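Probable aminotransferase (Pseudomonas aeruginosa, PDB 5YKR) is a probable aminotransferase of the class-III family, a pyridoxal-phosphate protein whose assembly holds two chains. Local coordinates at residues R156-C164 / A197-F205; L147-G155 / Q303-L311. One frame throughout, in Å; residues are numbered along the deposited sequence.

Contact 1. Residues R156-C164 / A197-F205; sequences RDKVVVFNC and ATTTRLVEF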
ATOM      1  N   ARG A 156      10.687 -22.968  -4.634  1.00 13.00           N
ATOM      2  CA  ARG A 156      11.480 -22.440  -5.733  1.00 14.64           C
ATOM      3  C   ARG A 156      11.574 -20.908  -5.587  1.00 13.46           C
ATOM      4  O   ARG A 156      10.655 -20.277  -5.066  1.00 14.32           O
ATOM      5  CB  ARG A 156      10.792 -22.770  -7.032  1.00 15.68           C
ATOM      6  CG  ARG A 156      10.738 -24.280  -7.296  1.00 16.88           C
ATOM      7  CD  ARG A 156       9.859 -24.490  -8.519  1.00 18.82           C
ATOM      8  NE  ARG A 156       8.989 -25.592  -8.360  1.00 23.57           N
ATOM      9  CZ  ARG A 156       7.851 -25.775  -9.032  1.00 26.60           C
ATOM     10  NH1 ARG A 156       7.398 -24.900  -9.926  1.00 27.57           N
ATOM     11  NH2 ARG A 156       7.127 -26.852  -8.769  1.00 32.89           N
ATOM     12  N   ASP A 157      12.685 -20.321  -6.070  1.00 12.96           N
ATOM     13  CA  ASP A 157      12.947 -18.898  -5.838  1.00 14.76           C
ATOM     14  C   ASP A 157      12.730 -17.934  -6.991  1.00 15.36           C
ATOM     15  O   ASP A 157      12.670 -16.759  -6.755  1.00 16.38           O
ATOM     16  CB  ASP A 157      14.408 -18.696  -5.374  1.00 17.92           C
ATOM     17  CG  ASP A 157      14.634 -19.096  -3.920  1.00 21.91           C
ATOM     18  OD1 ASP A 157      13.687 -19.113  -3.097  1.00 22.86           O
ATOM     19  OD2 ASP A 157      15.794 -19.431  -3.634  1.00 28.89           O
ATOM     20  N   LYS A 158      12.607 -18.411  -8.214  1.00 14.58           N
ATOM     21  CA  LYS A 158      12.535 -17.507  -9.356  1.00 14.74           C
ATOM     22  C   LYS A 158      11.111 -17.210  -9.794  1.00 13.72           C
ATOM     23  O   LYS A 158      10.245 -18.049  -9.677  1.00 13.77           O
ATOM     24  CB  LYS A 158      13.398 -17.973 -10.541  1.00 17.73           C
ATOM     25  CG  LYS A 158      14.797 -18.168 -10.007  1.00 21.39           C
ATOM     26  CD  LYS A 158      15.859 -18.038 -10.980  1.00 22.90           C
ATOM     27  CE  LYS A 158      17.159 -18.243 -10.241  1.00 24.84           C
ATOM     28  NZ  LYS A 158      17.898 -18.867 -11.222  1.00 28.23           N
ATOM     29  N   VAL A 159      10.907 -15.998 -10.276  1.00 12.33           N
ATOM     30  CA  VAL A 159       9.655 -15.601 -10.905  1.00 12.07           C
ATOM     31  C   VAL A 159       9.986 -15.307 -12.367  1.00 10.67           C
ATOM     32  O   VAL A 159      10.997 -14.649 -12.651  1.00 11.36           O
ATOM     33  CB  VAL A 159       9.010 -14.356 -10.232  1.00 13.32           C
ATOM     34  CG1 VAL A 159       9.860 -13.095 -10.291  1.00 16.90           C
ATOM     35  CG2 VAL A 159       7.723 -13.967 -10.886  1.00 13.38           C
ATOM     36  N   VAL A 160       9.107 -15.722 -13.271  1.00 10.16           N
ATOM     37  CA  VAL A 160       9.162 -15.288 -14.662  1.00  9.95           C
ATOM     38  C   VAL A 160       8.283 -14.057 -14.810  1.00  9.28           C
ATOM     39  O   VAL A 160       7.087 -14.067 -14.454  1.00  9.61           O
ATOM     40  CB  VAL A 160       8.691 -16.402 -15.644  1.00 11.32           C
ATOM     41  CG1 VAL A 160       8.409 -15.825 -17.039  1.00 12.09           C
ATOM     42  CG2 VAL A 160       9.783 -17.509 -15.726  1.00 12.34           C
ATOM     43  N   VAL A 161       8.877 -13.026 -15.406  1.00  9.22           N
ATOM     44  CA  VAL A 161       8.162 -11.867 -15.878  1.00  9.63           C
ATOM     45  C   VAL A 161       8.517 -11.659 -17.371  1.00 10.26           C
ATOM     46  O   VAL A 161       9.458 -12.266 -17.902  1.00  9.94           O
ATOM     47  CB  VAL A 161       8.389 -10.607 -15.067  1.00 10.55           C
ATOM     48  CG1 VAL A 161       7.946 -10.804 -13.623  1.00 12.47           C
ATOM     49  CG2 VAL A 161       9.851 -10.173 -15.127  1.00 11.22           C
ATOM     50  N   PHE A 162       7.745 -10.792 -18.028  1.00 10.59           N
ATOM     51  CA  PHE A 162       7.936 -10.492 -19.448  1.00 10.19           C
ATOM     52  C   PHE A 162       8.603  -9.144 -19.658  1.00 10.35           C
ATOM     53  O   PHE A 162       8.407  -8.187 -18.898  1.00  9.99           O
ATOM     54  CB  PHE A 162       6.594 -10.611 -20.195  1.00 11.20           C
ATOM     55  CG  PHE A 162       6.045 -12.021 -20.166  1.00 12.10           C
ATOM     56  CD1 PHE A 162       6.598 -12.995 -20.955  1.00 13.88           C
ATOM     57  CD2 PHE A 162       5.061 -12.391 -19.311  1.00 16.72           C
ATOM     58  CE1 PHE A 162       6.153 -14.300 -20.922  1.00 14.08           C
ATOM     59  CE2 PHE A 162       4.625 -13.694 -19.248  1.00 16.52           C
ATOM     60  CZ  PHE A 162       5.167 -14.656 -20.052  1.00 15.07           C
ATOM     61  N   ASN A 163       9.390  -9.044 -20.726  1.00 10.33           N
ATOM     62  CA  ASN A 163      10.126  -7.811 -20.976  1.00 10.28           C
ATOM     63  C   ASN A 163       9.114  -6.657 -21.198  1.00 10.20           C
ATOM     64  O   ASN A 163       8.117  -6.822 -21.930  1.00 11.53           O
ATOM     65  CB  ASN A 163      11.063  -8.000 -22.188  1.00 10.38           C
ATOM     66  CG  ASN A 163      12.093  -6.896 -22.326  1.00 10.69           C
ATOM     67  OD1 ASN A 163      12.542  -6.290 -21.348  1.00 12.62           O
ATOM     68  ND2 ASN A 163      12.400  -6.545 -23.608  1.00 11.58           N
ATOM     69  N   CYS A 164       9.391  -5.533 -20.567  1.00  9.40           N
ATOM     70  CA  CYS A 164       8.558  -4.318 -20.599  1.00 10.25           C
ATOM     71  C   CYS A 164       7.196  -4.491 -19.943  1.00 10.40           C
ATOM     72  O   CYS A 164       6.273  -3.725 -20.210  1.00 11.41           O
ATOM     73  CB  CYS A 164       8.434  -3.730 -22.023  1.00 11.07           C
ATOM     74  SG  CYS A 164      10.022  -3.411 -22.784  1.00 14.47           S
ATOM     75  N   ALA A 197      19.511 -11.998 -11.209  1.00 15.91           N
ATOM     76  CA  ALA A 197      19.748 -13.368 -11.644  1.00 17.82           C
ATOM     77  C   ALA A 197      19.309 -14.418 -10.602  1.00 17.55           C
ATOM     78  O   ALA A 197      19.040 -15.572 -10.961  1.00 20.65           O
ATOM     79  CB  ALA A 197      21.224 -13.551 -11.979  1.00 19.96           C
ATOM     80  N   THR A 198      19.240 -14.036  -9.331  1.00 15.84           N
ATOM     81  CA  THR A 198      18.819 -14.947  -8.290  1.00 17.09           C
ATOM     82  C   THR A 198      17.311 -15.002  -8.071  1.00 16.41           C
ATOM     83  O   THR A 198      16.815 -15.934  -7.458  1.00 20.17           O
ATOM     84  CB  THR A 198      19.511 -14.642  -6.942  1.00 21.23           C
ATOM     85  OG1 THR A 198      18.918 -13.499  -6.333  1.00 23.48           O
ATOM     86  CG2 THR A 198      21.032 -14.432  -7.121  1.00 20.86           C
ATOM     87  N   THR A 199      16.576 -13.987  -8.558  1.00 14.46           N
ATOM     88  CA  THR A 199      15.135 -13.878  -8.327  1.00 14.19           C
ATOM     89  C   THR A 199      14.248 -14.031  -9.544  1.00 12.71           C
ATOM     90  O   THR A 199      13.052 -14.291  -9.390  1.00 13.55           O
ATOM     91  CB  THR A 199      14.784 -12.503  -7.718  1.00 15.38           C
ATOM     92  OG1 THR A 199      15.200 -11.465  -8.588  1.00 16.31           O
ATOM     93  CG2 THR A 199      15.515 -12.301  -6.396  1.00 19.61           C
ATOM     94  N   THR A 200      14.793 -13.847 -10.744  1.00 11.72           N
ATOM     95  CA  THR A 200      13.987 -13.579 -11.908  1.00 11.24           C
ATOM     96  C   THR A 200      14.526 -14.273 -13.153  1.00 12.11           C
ATOM     97  O   THR A 200      15.744 -14.319 -13.364  1.00 13.65           O
ATOM     98  CB  THR A 200      13.941 -12.048 -12.165  1.00 11.28           C
ATOM     99  OG1 THR A 200      13.670 -11.354 -10.942  1.00 12.14           O
ATOM    100  CG2 THR A 200      12.989 -11.653 -13.262  1.00 10.78           C
ATOM    101  N   ARG A 201      13.589 -14.793 -13.965  1.00 10.29           N
ATOM    102  CA  ARG A 201      13.871 -15.213 -15.336  1.00 10.96           C
ATOM    103  C   ARG A 201      13.014 -14.344 -16.250  1.00 11.04           C
ATOM    104  O   ARG A 201      11.815 -14.173 -16.027  1.00 15.28           O
ATOM    105  CB  ARG A 201      13.678 -16.694 -15.566  1.00 11.52           C
ATOM    106  CG  ARG A 201      14.658 -17.564 -14.789  1.00 12.37           C
ATOM    107  CD  ARG A 201      14.456 -19.061 -15.101  1.00 12.77           C
ATOM    108  NE  ARG A 201      15.391 -19.917 -14.357  1.00 12.54           N
ATOM    109  CZ  ARG A 201      16.674 -20.051 -14.675  1.00 12.44           C
ATOM    110  NH1 ARG A 201      17.194 -19.451 -15.762  1.00 11.84           N
ATOM    111  NH2 ARG A 201      17.442 -20.801 -13.939  1.00 12.87           N
ATOM    112  N   LEU A 202      13.639 -13.728 -17.235  1.00 10.73           N
ATOM    113  CA  LEU A 202      12.967 -12.813 -18.164  1.00 10.10           C
ATOM    114  C   LEU A 202      12.759 -13.473 -19.512  1.00 10.49           C
ATOM    115  O   LEU A 202      13.657 -14.145 -20.043  1.00 10.94           O
ATOM    116  CB  LEU A 202      13.786 -11.562 -18.301  1.00 10.37           C
ATOM    117  CG  LEU A 202      13.184 -10.429 -19.110  1.00 11.13           C
ATOM    118  CD1 LEU A 202      11.874  -9.930 -18.484  1.00 11.61           C
ATOM    119  CD2 LEU A 202      14.176  -9.252 -19.332  1.00 10.92           C
ATOM    120  N   VAL A 203      11.573 -13.293 -20.066  1.00 10.76           N
ATOM    121  CA  VAL A 203      11.186 -13.777 -21.376  1.00 13.10           C
ATOM    122  C   VAL A 203      10.455 -12.685 -22.131  1.00 11.79           C
ATOM    123  O   VAL A 203       9.885 -11.789 -21.500  1.00 11.59           O
ATOM    124  CB  VAL A 203      10.281 -15.044 -21.191  1.00 17.56           C
ATOM    125  CG1 VAL A 203       9.958 -15.702 -22.466  1.00 21.28           C
ATOM    126  CG2 VAL A 203      10.930 -16.060 -20.228  1.00 17.83           C
ATOM    127  N   GLU A 204      10.446 -12.723 -23.448  1.00 12.39           N
ATOM    128  CA  GLU A 204       9.523 -11.867 -24.216  1.00 12.57           C
ATOM    129  C   GLU A 204       8.138 -12.518 -24.216  1.00 12.27           C
ATOM    130  O   GLU A 204       7.993 -13.761 -24.262  1.00 12.45           O
ATOM    131  CB  GLU A 204       9.957 -11.689 -25.681  1.00 14.08           C
ATOM    132  CG  GLU A 204      11.149 -10.781 -25.906  1.00 15.50           C
ATOM    133  CD  GLU A 204      10.948  -9.319 -25.623  1.00 14.47           C
ATOM    134  OE1 GLU A 204       9.828  -8.833 -25.385  1.00 15.50           O
ATOM    135  OE2 GLU A 204      11.978  -8.612 -25.611  1.00 15.06           O
ATOM    136  N   PHE A 205       7.115 -11.664 -24.220  1.00 12.53           N
ATOM    137  CA  PHE A 205       5.713 -12.123 -24.439  1.00 13.13           C
ATOM    138  C   PHE A 205       5.623 -12.837 -25.785  1.00 13.44           C
ATOM    139  O   PHE A 205       6.442 -12.590 -26.697  1.00 13.52           O
ATOM    140  CB  PHE A 205       4.802 -10.903 -24.394  1.00 13.29           C
ATOM    141  CG  PHE A 205       3.365 -11.131 -24.007  1.00 12.87           C
ATOM    142  CD1 PHE A 205       3.027 -11.614 -22.777  1.00 12.97           C
ATOM    143  CD2 PHE A 205       2.316 -10.659 -24.839  1.00 14.29           C
ATOM    144  CE1 PHE A 205       1.716 -11.733 -22.390  1.00 13.49           C
ATOM    145  CE2 PHE A 205       1.003 -10.740 -24.433  1.00 14.24           C
ATOM    146  CZ  PHE A 205       0.699 -11.301 -23.210  1.00 14.29           C
TER
HETATM  147  O   HOH W   1       7.668  -8.832 -23.821  1.00 12.05           O

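Contact 2. Residues L147-G155 / Q303-L311; sequences LRLCRMLSG and QAERIWAVL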
ATOM      1  N   LEU A 147       3.660 -13.541  -4.800  1.00  8.85           N
ATOM      2  CA  LEU A 147       4.958 -14.151  -5.154  1.00  8.94           C
ATOM      3  C   LEU A 147       5.596 -14.812  -3.920  1.00  9.09           C
ATOM      4  O   LEU A 147       6.168 -15.922  -4.031  1.00  9.34           O
ATOM      5  CB  LEU A 147       5.875 -13.123  -5.767  1.00 10.40           C
ATOM      6  CG  LEU A 147       5.487 -12.597  -7.151  1.00 12.62           C
ATOM      7  CD1 LEU A 147       6.478 -11.491  -7.585  1.00 14.49           C
ATOM      8  CD2 LEU A 147       5.427 -13.741  -8.164  1.00 14.47           C
ATOM      9  N   ARG A 148       5.514 -14.168  -2.752  1.00  9.31           N
ATOM     10  CA  ARG A 148       6.016 -14.768  -1.517  1.00  9.44           C
ATOM     11  C   ARG A 148       5.355 -16.115  -1.243  1.00  9.54           C
ATOM     12  O   ARG A 148       6.042 -17.092  -0.934  1.00  9.82           O
ATOM     13  CB  ARG A 148       5.772 -13.793  -0.343  1.00  9.73           C
ATOM     14  CG  ARG A 148       5.999 -14.408   1.033  1.00 10.98           C
ATOM     15  CD  ARG A 148       5.772 -13.421   2.171  1.00 10.88           C
ATOM     16  NE  ARG A 148       6.849 -12.448   2.254  1.00 11.78           N
ATOM     17  CZ  ARG A 148       8.056 -12.662   2.760  1.00 12.05           C
ATOM     18  NH1 ARG A 148       8.315 -13.759   3.374  1.00 13.22           N
ATOM     19  NH2 ARG A 148       9.021 -11.718   2.642  1.00 13.79           N
ATOM     20  N   LEU A 149       4.016 -16.168  -1.349  1.00  9.65           N
ATOM     21  CA  LEU A 149       3.330 -17.388  -1.074  1.00  9.67           C
ATOM     22  C   LEU A 149       3.705 -18.475  -2.103  1.00  9.89           C
ATOM     23  O   LEU A 149       3.779 -19.654  -1.758  1.00  9.79           O
ATOM     24  CB  LEU A 149       1.808 -17.136  -1.073  1.00  9.82           C
ATOM     25  CG  LEU A 149       1.314 -16.328   0.128  1.00  9.98           C
ATOM     26  CD1 LEU A 149      -0.120 -15.887  -0.044  1.00 12.08           C
ATOM     27  CD2 LEU A 149       1.457 -17.086   1.453  1.00 11.29           C
ATOM     28  N   CYS A 150       3.914 -18.088  -3.370  1.00  8.44           N
ATOM     29  CA  CYS A 150       4.357 -19.057  -4.387  1.00  8.60           C
ATOM     30  C   CYS A 150       5.737 -19.611  -4.075  1.00  9.66           C
ATOM     31  O   CYS A 150       5.989 -20.793  -4.278  1.00 10.07           O
ATOM     32  CB  CYS A 150       4.296 -18.462  -5.789  1.00  9.30           C
ATOM     33  SG  CYS A 150       2.640 -18.188  -6.421  1.00  9.43           S
ATOM     34  N   ARG A 151       6.645 -18.746  -3.615  1.00  9.89           N
ATOM     35  CA  ARG A 151       7.963 -19.235  -3.161  1.00 10.40           C
ATOM     36  C   ARG A 151       7.820 -20.210  -1.975  1.00  9.38           C
ATOM     37  O   ARG A 151       8.495 -21.260  -1.925  1.00 11.40           O
ATOM     38  CB  ARG A 151       8.904 -18.085  -2.822  1.00  9.98           C
ATOM     39  CG  ARG A 151       9.343 -17.285  -4.021  1.00 10.55           C
ATOM     40  CD  ARG A 151      10.490 -16.334  -3.643  1.00 12.25           C
ATOM     41  NE  ARG A 151      11.024 -15.657  -4.805  1.00 13.56           N
ATOM     42  CZ  ARG A 151      10.688 -14.480  -5.264  1.00 16.21           C
ATOM     43  NH1 ARG A 151       9.830 -13.734  -4.642  1.00 17.56           N
ATOM     44  NH2 ARG A 151      11.269 -14.048  -6.420  1.00 18.97           N
ATOM     45  N   MET A 152       6.931 -19.874  -1.036  1.00  9.89           N
ATOM     46  CA  MET A 152       6.702 -20.733   0.126  1.00  9.91           C
ATOM     47  C   MET A 152       6.136 -22.091  -0.267  1.00 10.58           C
ATOM     48  O   MET A 152       6.671 -23.119   0.195  1.00 11.82           O
ATOM     49  CB  MET A 152       5.753 -20.083   1.130  1.00 11.05           C
ATOM     50  CG  MET A 152       6.360 -18.886   1.869  1.00 10.89           C
ATOM     51  SD  MET A 152       5.119 -17.907   2.726  1.00 11.30           S
ATOM     52  CE  MET A 152       4.370 -19.102   3.802  1.00 13.76           C
ATOM     53  N   LEU A 153       5.124 -22.104  -1.144  1.00 10.84           N
ATOM     54  CA  LEU A 153       4.459 -23.369  -1.473  1.00 12.17           C
ATOM     55  C   LEU A 153       5.288 -24.233  -2.378  1.00 12.85           C
ATOM     56  O   LEU A 153       5.195 -25.474  -2.319  1.00 14.99           O
ATOM     57  CB  LEU A 153       3.071 -23.110  -1.999  1.00 12.49           C
ATOM     58  CG  LEU A 153       2.908 -22.600  -3.432  1.00 11.51           C
ATOM     59  CD1 LEU A 153       2.865 -23.768  -4.420  1.00 13.09           C
ATOM     60  CD2 LEU A 153       1.650 -21.781  -3.594  1.00 12.80           C
ATOM     61  N   SER A 154       6.142 -23.612  -3.211  1.00 11.16           N
ATOM     62  CA  SER A 154       6.858 -24.379  -4.239  1.00 11.95           C
ATOM     63  C   SER A 154       8.262 -24.755  -3.801  1.00 12.48           C
ATOM     64  O   SER A 154       8.833 -25.704  -4.317  1.00 15.53           O
ATOM     65  CB  SER A 154       6.953 -23.561  -5.518  1.00 11.22           C
ATOM     66  OG  SER A 154       7.849 -22.443  -5.391  1.00 11.70           O
ATOM     67  N   GLY A 155       8.845 -23.991  -2.882  1.00 11.98           N
ATOM     68  CA  GLY A 155      10.263 -24.163  -2.566  1.00 15.21           C
ATOM     69  C   GLY A 155      11.209 -23.699  -3.630  1.00 14.55           C
ATOM     70  O   GLY A 155      12.428 -23.983  -3.519  1.00 17.37           O
ATOM     71  N   GLN A 303      -4.362 -24.133  -5.234  1.00 10.18           N
ATOM     72  CA  GLN A 303      -3.302 -23.288  -4.678  1.00  9.36           C
ATOM     73  C   GLN A 303      -3.528 -23.063  -3.176  1.00  9.44           C
ATOM     74  O   GLN A 303      -2.573 -23.068  -2.384  1.00 10.21           O
ATOM     75  CB  GLN A 303      -3.199 -21.947  -5.418  1.00 10.32           C
ATOM     76  CG  GLN A 303      -2.815 -22.013  -6.875  1.00 11.76           C
ATOM     77  CD  GLN A 303      -1.548 -22.779  -7.138  1.00 12.68           C
ATOM     78  OE1 GLN A 303      -0.518 -22.532  -6.499  1.00 14.89           O
ATOM     79  NE2 GLN A 303      -1.597 -23.674  -8.130  1.00 15.37           N
ATOM     80  N   ALA A 304      -4.777 -22.803  -2.795  1.00  9.23           N
ATOM     81  CA  ALA A 304      -5.109 -22.580  -1.384  1.00  9.86           C
ATOM     82  C   ALA A 304      -4.648 -23.767  -0.531  1.00 10.16           C
ATOM     83  O   ALA A 304      -4.029 -23.570   0.524  1.00  9.83           O
ATOM     84  CB  ALA A 304      -6.608 -22.320  -1.215  1.00 10.84           C
ATOM     85  N   GLU A 305      -4.881 -25.006  -0.984  1.00 10.38           N
ATOM     86  CA  GLU A 305      -4.478 -26.144  -0.191  1.00 10.95           C
ATOM     87  C   GLU A 305      -2.962 -26.233  -0.039  1.00 11.00           C
ATOM     88  O   GLU A 305      -2.454 -26.639   1.025  1.00 11.39           O
ATOM     89  CB  GLU A 305      -5.074 -27.457  -0.731  1.00 11.25           C
ATOM     90  CG  GLU A 305      -6.579 -27.499  -0.532  1.00 12.05           C
ATOM     91  CD  GLU A 305      -7.239 -28.734  -0.998  1.00 14.34           C
ATOM     92  OE1 GLU A 305      -6.489 -29.666  -1.399  1.00 16.60           O
ATOM     93  OE2 GLU A 305      -8.485 -28.833  -0.882  1.00 13.54           O
ATOM     94  N   ARG A 306      -2.222 -25.838  -1.065  1.00 10.85           N
ATOM     95  CA  ARG A 306      -0.757 -25.821  -0.974  1.00 11.59           C
ATOM     96  C   ARG A 306      -0.270 -24.727  -0.036  1.00 10.71           C
ATOM     97  O   ARG A 306       0.620 -24.946   0.770  1.00 11.96           O
ATOM     98  CB  ARG A 306      -0.153 -25.680  -2.334  1.00 13.79           C
ATOM     99  CG  ARG A 306      -0.447 -27.030  -3.023  1.00 16.58           C
ATOM    100  CD  ARG A 306       0.027 -27.140  -4.375  1.00 17.92           C
ATOM    101  NE  ARG A 306       1.438 -27.333  -4.447  1.00 16.22           N
ATOM    102  CZ  ARG A 306       2.036 -27.591  -5.584  1.00 17.57           C
ATOM    103  NH1 ARG A 306       1.320 -27.640  -6.684  1.00 19.21           N
ATOM    104  NH2 ARG A 306       3.334 -27.773  -5.625  1.00 22.38           N
ATOM    105  N   ILE A 307      -0.937 -23.579  -0.074  1.00  9.74           N
ATOM    106  CA  ILE A 307      -0.594 -22.476   0.836  1.00  9.85           C
ATOM    107  C   ILE A 307      -0.900 -22.843   2.292  1.00 10.09           C
ATOM    108  O   ILE A 307      -0.054 -22.638   3.194  1.00 10.97           O
ATOM    109  CB  ILE A 307      -1.342 -21.192   0.434  1.00  9.86           C
ATOM    110  CG1 ILE A 307      -0.832 -20.698  -0.898  1.00 10.91           C
ATOM    111  CG2 ILE A 307      -1.258 -20.117   1.531  1.00 10.84           C
ATOM    112  CD1 ILE A 307      -1.687 -19.622  -1.559  1.00 11.87           C
ATOM    113  N   TRP A 308      -2.076 -23.413   2.547  1.00  9.82           N
ATOM    114  CA  TRP A 308      -2.407 -23.769   3.935  1.00 10.49           C
ATOM    115  C   TRP A 308      -1.439 -24.786   4.542  1.00 10.30           C
ATOM    116  O   TRP A 308      -1.147 -24.731   5.748  1.00 10.77           O
ATOM    117  CB  TRP A 308      -3.815 -24.296   4.000  1.00 10.01           C
ATOM    118  CG  TRP A 308      -4.876 -23.263   3.650  1.00 10.04           C
ATOM    119  CD1 TRP A 308      -4.901 -21.937   3.970  1.00 10.56           C
ATOM    120  CD2 TRP A 308      -6.125 -23.555   3.029  1.00 10.24           C
ATOM    121  NE1 TRP A 308      -6.058 -21.376   3.489  1.00 10.47           N
ATOM    122  CE2 TRP A 308      -6.835 -22.360   2.928  1.00  9.98           C
ATOM    123  CE3 TRP A 308      -6.691 -24.710   2.500  1.00  9.91           C
ATOM    124  CZ2 TRP A 308      -8.095 -22.291   2.342  1.00 10.55           C
ATOM    125  CZ3 TRP A 308      -7.947 -24.624   1.920  1.00 11.04           C
ATOM    126  CH2 TRP A 308      -8.631 -23.437   1.854  1.00 11.55           C
ATOM    127  N   ALA A 309      -0.859 -25.649   3.710  1.00 10.36           N
ATOM    128  CA  ALA A 309       0.078 -26.637   4.211  1.00 10.44           C
ATOM    129  C   ALA A 309       1.437 -26.050   4.521  1.00 11.32           C
ATOM    130  O   ALA A 309       2.231 -26.718   5.199  1.00 13.23           O
ATOM    131  CB  ALA A 309       0.170 -27.765   3.227  1.00 11.96           C
ATOM    132  N   VAL A 310       1.770 -24.857   4.042  1.00 10.97           N
ATOM    133  CA  VAL A 310       2.977 -24.142   4.456  1.00 12.37           C
ATOM    134  C   VAL A 310       2.704 -22.951   5.355  1.00 11.86           C
ATOM    135  O   VAL A 310       3.656 -22.359   5.898  1.00 14.94           O
ATOM    136  CB  VAL A 310       3.854 -23.727   3.226  1.00 12.19           C
ATOM    137  CG1 VAL A 310       4.411 -24.963   2.533  1.00 14.00           C
ATOM    138  CG2 VAL A 310       3.102 -22.815   2.238  1.00 13.13           C
ATOM    139  N   LEU A 311       1.451 -22.541   5.512  1.00 10.82           N
ATOM    140  CA  LEU A 311       1.037 -21.435   6.389  1.00 11.60           C
ATOM    141  C   LEU A 311      -0.331 -21.847   6.945  1.00 10.77           C
ATOM    142  O   LEU A 311      -1.400 -21.488   6.433  1.00 10.43           O
ATOM    143  CB  LEU A 311       0.988 -20.122   5.642  1.00 12.20           C
ATOM    144  CG  LEU A 311       0.638 -18.923   6.508  1.00 14.06           C
ATOM    145  CD1 LEU A 311       1.522 -18.787   7.731  1.00 18.58           C
ATOM    146  CD2 LEU A 311       0.679 -17.678   5.638  1.00 16.66           C
TER
HETATM  147  O   HOH W   2       3.150 -27.177  -2.006  1.00 17.19           O
HETATM  148  O   HOH W   3       5.263 -28.195  -3.715  1.00 29.33           O

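Contact 1. Residues R156-C164 / A197-F205
Val-159 to Phe-162 run parallel to Thr-200 to Val-203, the strand axes approaching to 4.5 Å at an angle of 23°, and five backbone hydrogen bonds join the two strands from Val-159 N to Thr-199 O (2.9 Å) down to Asn-163 N to Val-203 O. On one face of the sheet Val-160 CG1 meets Val-203 CG2 at 4.1 Å, and beyond them the two phenylalanines form a T-shaped pair. The edge of Phe-205, led by CD1, points at one face of Phe-162 near its rim, with centroids 5.5 Å apart and planes at 81°. The other face carries Val-161 CG2, which touches both Thr-200 CG2 and Leu-202 CD1. Leu-202 has CG anti to its backbone N, which carries CD1 back over the neighbouring strand to 3.4 Å from Val-161 O. Past Phe-162 and Val-203, Asn-163 and Glu-204 lie side by side: ND2 of Asn-163 donates to OE2 of Glu-204 (2.9 Å) on its syn side but tilted out of the carboxylate plane, the two flat groups being 76° apart. A water adds a second tie, giving protons to Asn-163 O and Glu-204 OE1 and accepting from Phe-205 N. Near the start of the pair, Lys-158 NZ lies over a face of the Arg-201 guanidinium, 3.4 Å from NH2; both cations form salt bridges to Asp-219, whose carboxylate draws them together. A parallel pair at the margin of a mixed seven-stranded sheet is as expected of the large domain of a class-III, fold-type I aminotransferase. Strand 200-203 is outermost within this chain, while 158-162 is bonded on its far side to strand 220-225. Helix 208-215 covers Val-160 and Val-203, and strand 175-177 packs against Leu-202 on the other face.

Contact 2. Residues L147-G155 / Q303-L311
Leu-153 is the knob of this contact, its side chain set among Gln-303, Arg-306, Ile-307 and Val-310. Its CG stands between the backbone N and the carbonyl carbon (chi1 76°), and the two methyls part from there. CD1 lies over one face of the Arg-306 guanidinium near the rim, 3.8 Å from NE, the two side chains crossing at about a right angle; CD2 rests on Ile-307 CG1 at 3.8 Å and also meets the amide oxygen of Gln-303. The edge of the same guanidinium is used differently. Two waters lie in its plane, one accepting from NE (3.0 Å) and the other from NH2 of Arg-306, and both donate to Leu-153 O, so an arginine on one helix serves the last turn of the other. A salt bridge from NH1 to Asp-253 further fixes the guanidinium. One turn back from Leu-153, the side chains of Leu-149 and Ile-307 cross at about a right angle, CD2 of the first meeting CG2 of the second at 4.1 Å. On the flank, Val-310 CG2 rests against both Met-152 CB (4.0 Å) and Leu-153 CA, while its CG1 faces Met-152 O. The Met-152 chain bends at chi3 (58°), and its CE reaches Leu-311 CB at 4.0 Å. Tyr-43 of the second subunit packs on Ile-307, and its OH is hydrogen-bonded to Leu-311 O, placing the contact beside the dimer interface. No direct hydrogen bond joins the segments; this is knob-into-hole packing, an apolar knob in a partly polar hole, of two helices crossing at 74° with axes 8.7 Å apart, as expected of the large domain of a class-III aminotransferase of fold type I.

The two contacts lie with centres about 19 Å apart, on the same side of the chain's centre. Helix 139-154 of contact 2 leads through a short turn into strand 158-162 of contact 1, and all of contact 1 comes before helix 301-310, so it is nested within the loop closed by contact 2. Arg-151 spans the join: its NE probably hydrogen-bonds to Asp-157 O (2.8 Å), while Leu-147 packs on Val-159. Contact 1 thus builds one margin of the seven-stranded sheet, and contact 2 joins helices packed against its interior strands. Both touch the second subunit, so this part of the domain lies at the subunit interface.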